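Local atomic coordinates of Glyco_hydro_cc domain-containing protein (Blastomyces gilchristii, PDB entry 6UB0), a protein that cleaves beta-1,3-glucan as a curdlan-specific exo-beta-1,3-glucanase of glycoside hydrolase family 128. Residues Ile63-Asp77 with Tyr100-Ser112. Numbering follows the deposited sequence.
Sequences IAAGSKNLLAFNEPD and YAARARLGSPAVS. With GLC (alpha-D-glucopyranose), chain B.
Strands 69-71 and 105-111 pair in parallel with axes 17° apart; Leu70 sits between Arg105 and Gly107, its N 2.8 Å from Arg105 O and its O 2.8 Å from Gly107 N. Leu70 CD1 rests against Leu106 CD2, the two leucines running alongside each other on one face of the sheet, and also reaches Tyr100 CB (3.6 Å). On the other face, Asn69 OD1 receives a weak bond from Arg105 NH1, whose stronger partner is Glu204; the amide and guanidinium planes stand 89° apart. The chain connects the two strands through helix 86-96, a beta-alpha-beta crossover of the TIM-barrel catalytic core. Where the pairing weakens to a long Ala72 N to Gly107 O bond, a water donates to both Ala72 O and Ser108 O; then Ala110 N binds Phe73 O at 2.9 Å. Beside this bond Pro109 CG meets Phe73 CD2 at 3.5 Å, the ring and pyrrolidine directed alike. Beyond the last bridge, Asp77 OD2 takes Ser112 N and OG from opposite faces of the carboxylate plane, with OG at 2.7 Å. Asn74 and Glu75 belong to the glycan-binding pocket: Asn74 ND2 donates almost straight (171°) to glucose O2, and Glu75 OE2, bonded to His142, stands 3.5 Å from glucose C1.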
ATOM      1  N   ILE A  63       9.211   5.622 -13.873  1.00 43.78           N
ATOM      2  CA  ILE A  63       8.989   4.800 -15.097  1.00 46.29           C
ATOM      3  C   ILE A  63      10.355   4.669 -15.774  1.00 45.18           C
ATOM      4  O   ILE A  63      10.729   3.534 -16.059  1.00 46.92           O
ATOM      5  CB  ILE A  63       7.923   5.408 -16.020  1.00 47.44           C
ATOM      6  CG1 ILE A  63       6.530   5.271 -15.412  1.00 48.65           C
ATOM      7  CG2 ILE A  63       7.973   4.788 -17.414  1.00 50.80           C
ATOM      8  CD1 ILE A  63       5.531   6.257 -15.953  1.00 49.88           C
ATOM      9  N   ALA A  64      11.097   5.778 -15.855  1.00 45.15           N
ATOM     10  CA  ALA A  64      12.503   5.845 -16.358  1.00 46.34           C
ATOM     11  C   ALA A  64      13.455   4.981 -15.513  1.00 45.90           C
ATOM     12  O   ALA A  64      14.466   4.543 -16.079  1.00 51.91           O
ATOM     13  CB  ALA A  64      12.987   7.269 -16.394  1.00 48.10           C
ATOM     14  N   ALA A  65      13.203   4.768 -14.223  1.00 43.83           N
ATOM     15  CA  ALA A  65      14.032   3.854 -13.400  1.00 43.13           C
ATOM     16  C   ALA A  65      13.472   2.424 -13.435  1.00 41.58           C
ATOM     17  O   ALA A  65      14.026   1.586 -12.710  1.00 40.03           O
ATOM     18  CB  ALA A  65      14.164   4.366 -11.990  1.00 43.14           C
ATOM     19  N   GLY A  66      12.471   2.139 -14.284  1.00 44.71           N
ATOM     20  CA  GLY A  66      11.928   0.776 -14.532  1.00 46.01           C
ATOM     21  C   GLY A  66      10.805   0.371 -13.570  1.00 45.33           C
ATOM     22  O   GLY A  66      10.418  -0.835 -13.522  1.00 44.10           O
ATOM     23  N   SER A  67      10.270   1.334 -12.830  1.00 46.99           N
ATOM     24  CA  SER A  67       9.144   1.129 -11.884  1.00 45.03           C
ATOM     25  C   SER A  67       7.939   0.674 -12.703  1.00 43.22           C
ATOM     26  O   SER A  67       7.651   1.318 -13.734  1.00 46.51           O
ATOM     27  CB  SER A  67       8.867   2.383 -11.104  1.00 47.34           C
ATOM     28  OG  SER A  67       9.917   2.657 -10.174  1.00 49.42           O
ATOM     29  N   LYS A  68       7.337  -0.449 -12.333  1.00 39.67           N
ATOM     30  CA  LYS A  68       6.214  -1.051 -13.090  1.00 37.66           C
ATOM     31  C   LYS A  68       4.880  -0.490 -12.581  1.00 34.30           C
ATOM     32  O   LYS A  68       3.843  -0.814 -13.155  1.00 32.81           O
ATOM     33  CB  LYS A  68       6.306  -2.570 -12.964  1.00 40.16           C
ATOM     34  CG  LYS A  68       7.666  -3.113 -13.405  1.00 42.03           C
ATOM     35  CD  LYS A  68       7.964  -4.517 -12.972  1.00 43.81           C
ATOM     36  CE  LYS A  68       7.591  -5.550 -14.014  1.00 47.29           C
ATOM     37  NZ  LYS A  68       8.536  -6.689 -13.984  1.00 50.85           N
ATOM     38  N   ASN A  69       4.902   0.234 -11.476  1.00 31.66           N
ATOM     39  CA  ASN A  69       3.665   0.457 -10.691  1.00 30.45           C
ATOM     40  C   ASN A  69       3.678   1.871 -10.129  1.00 27.68           C
ATOM     41  O   ASN A  69       4.736   2.383  -9.827  1.00 26.32           O
ATOM     42  CB  ASN A  69       3.509  -0.526  -9.523  1.00 29.66           C
ATOM     43  CG  ASN A  69       3.260  -1.954  -9.942  1.00 28.98           C
ATOM     44  OD1 ASN A  69       2.179  -2.274 -10.377  1.00 29.80           O
ATOM     45  ND2 ASN A  69       4.274  -2.816  -9.865  1.00 32.00           N
ATOM     46  N   LEU A  70       2.499   2.475 -10.001  1.00 27.50           N
ATOM     47  CA  LEU A  70       2.363   3.795  -9.368  1.00 25.42           C
ATOM     48  C   LEU A  70       1.196   3.722  -8.385  1.00 24.16           C
ATOM     49  O   LEU A  70       0.128   3.174  -8.767  1.00 24.46           O
ATOM     50  CB  LEU A  70       2.056   4.877 -10.395  1.00 27.69           C
ATOM     51  CG  LEU A  70       3.112   5.101 -11.472  1.00 29.31           C
ATOM     52  CD1 LEU A  70       2.572   6.040 -12.531  1.00 30.77           C
ATOM     53  CD2 LEU A  70       4.392   5.633 -10.867  1.00 28.96           C
ATOM     54  N   LEU A  71       1.340   4.381  -7.247  1.00 23.82           N
ATOM     55  CA  LEU A  71       0.252   4.439  -6.208  1.00 22.86           C
ATOM     56  C   LEU A  71      -0.357   5.847  -6.130  1.00 22.19           C
ATOM     57  O   LEU A  71       0.393   6.859  -6.172  1.00 24.02           O
ATOM     58  CB  LEU A  71       0.770   4.093  -4.811  1.00 23.03           C
ATOM     59  CG  LEU A  71       1.204   2.662  -4.593  1.00 21.21           C
ATOM     60  CD1 LEU A  71       2.193   2.582  -3.448  1.00 21.04           C
ATOM     61  CD2 LEU A  71       0.042   1.696  -4.395  1.00 22.98           C
ATOM     62  N   ALA A  72      -1.652   5.895  -5.831  1.00 23.20           N
ATOM     63  CA  ALA A  72      -2.382   7.166  -5.688  1.00 22.69           C
ATOM     64  C   ALA A  72      -2.499   7.539  -4.208  1.00 23.65           C
ATOM     65  O   ALA A  72      -1.776   6.948  -3.390  1.00 21.15           O
ATOM     66  CB  ALA A  72      -3.725   7.045  -6.344  1.00 24.68           C
ATOM     67  N   PHE A  73      -3.433   8.441  -3.881  1.00 22.62           N
ATOM     68  CA  PHE A  73      -3.448   9.241  -2.640  1.00 24.38           C
ATOM     69  C   PHE A  73      -3.480   8.324  -1.404  1.00 23.43           C
ATOM     70  O   PHE A  73      -4.053   7.231  -1.396  1.00 25.11           O
ATOM     71  CB  PHE A  73      -4.626  10.221  -2.706  1.00 25.61           C
ATOM     72  CG  PHE A  73      -4.929  10.662  -4.130  1.00 27.74           C
ATOM     73  CD1 PHE A  73      -3.998  11.386  -4.870  1.00 29.77           C
ATOM     74  CD2 PHE A  73      -6.145  10.341  -4.735  1.00 27.59           C
ATOM     75  CE1 PHE A  73      -4.258  11.797  -6.176  1.00 29.93           C
ATOM     76  CE2 PHE A  73      -6.412  10.758  -6.049  1.00 28.81           C
ATOM     77  CZ  PHE A  73      -5.463  11.461  -6.765  1.00 29.92           C
ATOM     78  N   ASN A  74      -2.838   8.806  -0.355  1.00 22.17           N
ATOM     79  CA  ASN A  74      -2.789   8.128   0.974  1.00 22.25           C
ATOM     80  C   ASN A  74      -3.984   8.502   1.853  1.00 21.34           C
ATOM     81  O   ASN A  74      -3.936   9.561   2.480  1.00 23.30           O
ATOM     82  CB  ASN A  74      -1.514   8.471   1.698  1.00 22.18           C
ATOM     83  CG  ASN A  74      -1.263   7.471   2.794  1.00 21.80           C
ATOM     84  OD1 ASN A  74      -1.131   6.289   2.536  1.00 22.77           O
ATOM     85  ND2 ASN A  74      -1.286   7.948   4.021  1.00 22.35           N
ATOM     86  N   GLU A  75      -4.899   7.579   2.048  1.00 21.98           N
ATOM     87  CA  GLU A  75      -5.996   7.794   3.066  1.00 23.33           C
ATOM     88  C   GLU A  75      -6.712   9.115   2.775  1.00 26.31           C
ATOM     89  O   GLU A  75      -6.790  10.044   3.607  1.00 27.41           O
ATOM     90  CB  GLU A  75      -5.480   7.687   4.505  1.00 22.86           C
ATOM     91  CG  GLU A  75      -5.184   6.249   4.915  1.00 22.60           C
ATOM     92  CD  GLU A  75      -4.873   6.020   6.370  1.00 23.58           C
ATOM     93  OE1 GLU A  75      -4.988   7.014   7.143  1.00 25.10           O
ATOM     94  OE2 GLU A  75      -4.628   4.815   6.707  1.00 23.88           O
ATOM     95  N   PRO A  76      -7.320   9.239   1.567  1.00 25.02           N
ATOM     96  CA  PRO A  76      -8.143  10.413   1.275  1.00 26.62           C
ATOM     97  C   PRO A  76      -9.356  10.501   2.235  1.00 27.20           C
ATOM     98  O   PRO A  76      -9.884  11.595   2.466  1.00 29.09           O
ATOM     99  CB  PRO A  76      -8.524  10.178  -0.202  1.00 25.69           C
ATOM    100  CG  PRO A  76      -8.510   8.665  -0.355  1.00 25.02           C
ATOM    101  CD  PRO A  76      -7.314   8.253   0.476  1.00 25.17           C
ATOM    102  N   ASP A  77      -9.759   9.360   2.780  1.00 27.38           N
ATOM    103  CA  ASP A  77     -10.858   9.219   3.779  1.00 29.53           C
ATOM    104  C   ASP A  77     -10.453   9.673   5.191  1.00 31.89           C
ATOM    105  O   ASP A  77     -11.357   9.608   6.070  1.00 34.39           O
ATOM    106  CB  ASP A  77     -11.353   7.773   3.866  1.00 28.59           C
ATOM    107  CG  ASP A  77     -10.300   6.766   4.353  1.00 29.45           C
ATOM    108  OD1 ASP A  77      -9.097   6.879   3.918  1.00 27.54           O
ATOM    109  OD2 ASP A  77     -10.688   5.834   5.061  1.00 30.79           O
ATOM    110  N   TYR A 100      -0.572   7.628 -17.226  1.00 41.99           N
ATOM    111  CA  TYR A 100       0.546   6.654 -17.146  1.00 41.40           C
ATOM    112  C   TYR A 100       0.044   5.219 -17.283  1.00 40.26           C
ATOM    113  O   TYR A 100       0.811   4.307 -17.037  1.00 40.90           O
ATOM    114  CB  TYR A 100       1.302   6.870 -15.837  1.00 40.71           C
ATOM    115  CG  TYR A 100       1.789   8.282 -15.742  1.00 41.16           C
ATOM    116  CD1 TYR A 100       2.929   8.659 -16.409  1.00 40.82           C
ATOM    117  CD2 TYR A 100       1.047   9.256 -15.079  1.00 40.02           C
ATOM    118  CE1 TYR A 100       3.381   9.958 -16.370  1.00 42.23           C
ATOM    119  CE2 TYR A 100       1.455  10.576 -15.084  1.00 41.44           C
ATOM    120  CZ  TYR A 100       2.621  10.918 -15.741  1.00 42.24           C
ATOM    121  OH  TYR A 100       3.083  12.192 -15.746  1.00 46.25           O
ATOM    122  N   ALA A 101      -1.213   5.032 -17.653  1.00 41.46           N
ATOM    123  CA  ALA A 101      -1.856   3.702 -17.741  1.00 42.77           C
ATOM    124  C   ALA A 101      -1.087   2.789 -18.700  1.00 44.44           C
ATOM    125  O   ALA A 101      -1.025   1.584 -18.422  1.00 43.34           O
ATOM    126  CB  ALA A 101      -3.281   3.842 -18.190  1.00 43.96           C
ATOM    127  N   ALA A 102      -0.547   3.342 -19.782  1.00 46.58           N
ATOM    128  CA  ALA A 102       0.110   2.556 -20.851  1.00 48.86           C
ATOM    129  C   ALA A 102       1.474   2.054 -20.345  1.00 47.42           C
ATOM    130  O   ALA A 102       1.896   0.964 -20.752  1.00 46.74           O
ATOM    131  CB  ALA A 102       0.205   3.376 -22.122  1.00 50.80           C
ATOM    132  N   ARG A 103       2.090   2.774 -19.405  1.00 46.66           N
ATOM    133  CA  ARG A 103       3.494   2.541 -18.990  1.00 44.84           C
ATOM    134  C   ARG A 103       3.583   1.972 -17.566  1.00 40.61           C
ATOM    135  O   ARG A 103       4.641   1.525 -17.165  1.00 39.12           O
ATOM    136  CB  ARG A 103       4.276   3.833 -19.236  1.00 47.23           C
ATOM    137  CG  ARG A 103       4.580   4.022 -20.719  1.00 50.89           C
ATOM    138  CD  ARG A 103       5.053   5.401 -21.184  1.00 55.06           C
ATOM    139  NE  ARG A 103       4.414   6.572 -20.576  1.00 57.38           N
ATOM    140  CZ  ARG A 103       5.068   7.602 -20.044  1.00 58.92           C
ATOM    141  NH1 ARG A 103       6.393   7.599 -20.007  1.00 57.53           N
ATOM    142  NH2 ARG A 103       4.386   8.596 -19.478  1.00 58.91           N
ATOM    143  N   ALA A 104       2.487   1.892 -16.832  1.00 39.70           N
ATOM    144  CA  ALA A 104       2.565   1.443 -15.434  1.00 37.21           C
ATOM    145  C   ALA A 104       1.189   0.984 -14.975  1.00 36.48           C
ATOM    146  O   ALA A 104       0.141   1.473 -15.536  1.00 35.56           O
ATOM    147  CB  ALA A 104       3.109   2.583 -14.608  1.00 35.85           C
ATOM    148  N   ARG A 105       1.211   0.052 -14.028  1.00 34.92           N
ATOM    149  CA  ARG A 105      -0.008  -0.398 -13.343  1.00 35.16           C
ATOM    150  C   ARG A 105      -0.296   0.659 -12.265  1.00 33.38           C
ATOM    151  O   ARG A 105       0.672   1.238 -11.707  1.00 31.58           O
ATOM    152  CB  ARG A 105       0.194  -1.838 -12.890  1.00 35.18           C
ATOM    153  CG  ARG A 105       0.659  -2.738 -14.018  1.00 38.79           C
ATOM    154  CD  ARG A 105       0.811  -4.149 -13.533  1.00 39.05           C
ATOM    155  NE  ARG A 105      -0.473  -4.671 -13.117  1.00 41.28           N
ATOM    156  CZ  ARG A 105      -0.790  -4.948 -11.859  1.00 42.49           C
ATOM    157  NH1 ARG A 105       0.090  -4.733 -10.899  1.00 41.49           N
ATOM    158  NH2 ARG A 105      -2.001  -5.388 -11.562  1.00 44.37           N
ATOM    159  N   LEU A 106      -1.561   1.066 -12.197  1.00 33.50           N
ATOM    160  CA  LEU A 106      -2.042   2.181 -11.363  1.00 32.51           C
ATOM    161  C   LEU A 106      -2.813   1.588 -10.183  1.00 30.94           C
ATOM    162  O   LEU A 106      -3.735   0.713 -10.385  1.00 29.66           O
ATOM    163  CB  LEU A 106      -2.906   3.098 -12.227  1.00 33.30           C
ATOM    164  CG  LEU A 106      -2.215   3.633 -13.478  1.00 33.18           C
ATOM    165  CD1 LEU A 106      -3.127   4.575 -14.279  1.00 32.81           C
ATOM    166  CD2 LEU A 106      -0.901   4.315 -13.116  1.00 33.55           C
ATOM    167  N   GLY A 107      -2.430   2.018  -8.976  1.00 29.73           N
ATOM    168  CA  GLY A 107      -3.059   1.594  -7.724  1.00 26.89           C
ATOM    169  C   GLY A 107      -3.997   2.658  -7.219  1.00 26.12           C
ATOM    170  O   GLY A 107      -3.673   3.824  -7.301  1.00 24.85           O
ATOM    171  N   SER A 108      -5.173   2.272  -6.782  1.00 27.82           N
ATOM    172  CA  SER A 108      -6.166   3.246  -6.284  1.00 27.08           C
ATOM    173  C   SER A 108      -5.606   4.071  -5.118  1.00 26.66           C
ATOM    174  O   SER A 108      -4.605   3.726  -4.483  1.00 25.87           O
ATOM    175  CB  SER A 108      -7.383   2.530  -5.824  1.00 28.97           C
ATOM    176  OG  SER A 108      -7.167   2.106  -4.508  1.00 27.90           O
ATOM    177  N   PRO A 109      -6.271   5.177  -4.765  1.00 25.76           N
ATOM    178  CA  PRO A 109      -6.014   5.792  -3.459  1.00 25.61           C
ATOM    179  C   PRO A 109      -6.206   4.665  -2.439  1.00 23.92           C
ATOM    180  O   PRO A 109      -7.055   3.765  -2.595  1.00 23.89           O
ATOM    181  CB  PRO A 109      -7.068   6.893  -3.366  1.00 26.08           C
ATOM    182  CG  PRO A 109      -7.466   7.123  -4.810  1.00 26.72           C
ATOM    183  CD  PRO A 109      -7.487   5.737  -5.395  1.00 26.66           C
ATOM    184  N   ALA A 110      -5.433   4.736  -1.358  1.00 24.06           N
ATOM    185  CA  ALA A 110      -5.384   3.710  -0.301  1.00 22.55           C
ATOM    186  C   ALA A 110      -6.275   4.155   0.869  1.00 22.72           C
ATOM    187  O   ALA A 110      -6.008   5.232   1.407  1.00 22.69           O
ATOM    188  CB  ALA A 110      -3.978   3.525   0.224  1.00 23.12           C
ATOM    189  N   VAL A 111      -7.357   3.448   1.121  1.00 22.91           N
ATOM    190  CA  VAL A 111      -8.262   3.842   2.237  1.00 24.32           C
ATOM    191  C   VAL A 111      -7.839   3.180   3.546  1.00 24.82           C
ATOM    192  O   VAL A 111      -7.350   2.073   3.543  1.00 24.68           O
ATOM    193  CB  VAL A 111      -9.729   3.606   1.881  1.00 25.25           C
ATOM    194  CG1 VAL A 111     -10.093   4.595   0.794  1.00 25.35           C
ATOM    195  CG2 VAL A 111     -10.005   2.180   1.453  1.00 26.03           C
ATOM    196  N   SER A 112      -8.300   3.781   4.653  1.00 27.51           N
ATOM    197  CA  SER A 112      -8.214   3.214   6.017  1.00 28.27           C
ATOM    198  C   SER A 112      -9.205   2.054   6.157  1.00 30.16           C
ATOM    199  O   SER A 112      -9.909   1.726   5.189  1.00 30.96           O
ATOM    200  CB  SER A 112      -8.397   4.279   7.100  1.00 29.34           C
ATOM    201  OG  SER A 112      -9.763   4.660   7.269  1.00 28.79           O
TER
HETATM  202  C1  GLC B   1      -1.832   5.531   8.634  1.00 34.76           C
HETATM  203  C2  GLC B   1      -1.199   6.650   7.794  1.00 33.11           C
HETATM  204  C3  GLC B   1       0.048   7.214   8.478  1.00 34.24           C
HETATM  205  C4  GLC B   1      -0.295   7.583   9.947  1.00 35.59           C
HETATM  206  C5  GLC B   1      -0.999   6.462  10.663  1.00 36.51           C
HETATM  207  C6  GLC B   1      -1.395   6.746  12.126  1.00 37.79           C
HETATM  208  O1  GLC B   1      -0.946   4.431   8.888  1.00 36.12           O
HETATM  209  O2  GLC B   1      -0.802   6.300   6.446  1.00 29.84           O
HETATM  210  O3  GLC B   1       0.526   8.329   7.727  1.00 32.54           O
HETATM  211  O4  GLC B   1       0.893   7.771  10.639  1.00 40.04           O
HETATM  212  O5  GLC B   1      -2.167   6.140   9.908  1.00 37.03           O
HETATM  213  O6  GLC B   1      -1.693   8.110  12.173  1.00 39.32           O
HETATM  214  O   HOH W   1      -2.315   4.199  -2.916  1.00 21.77           O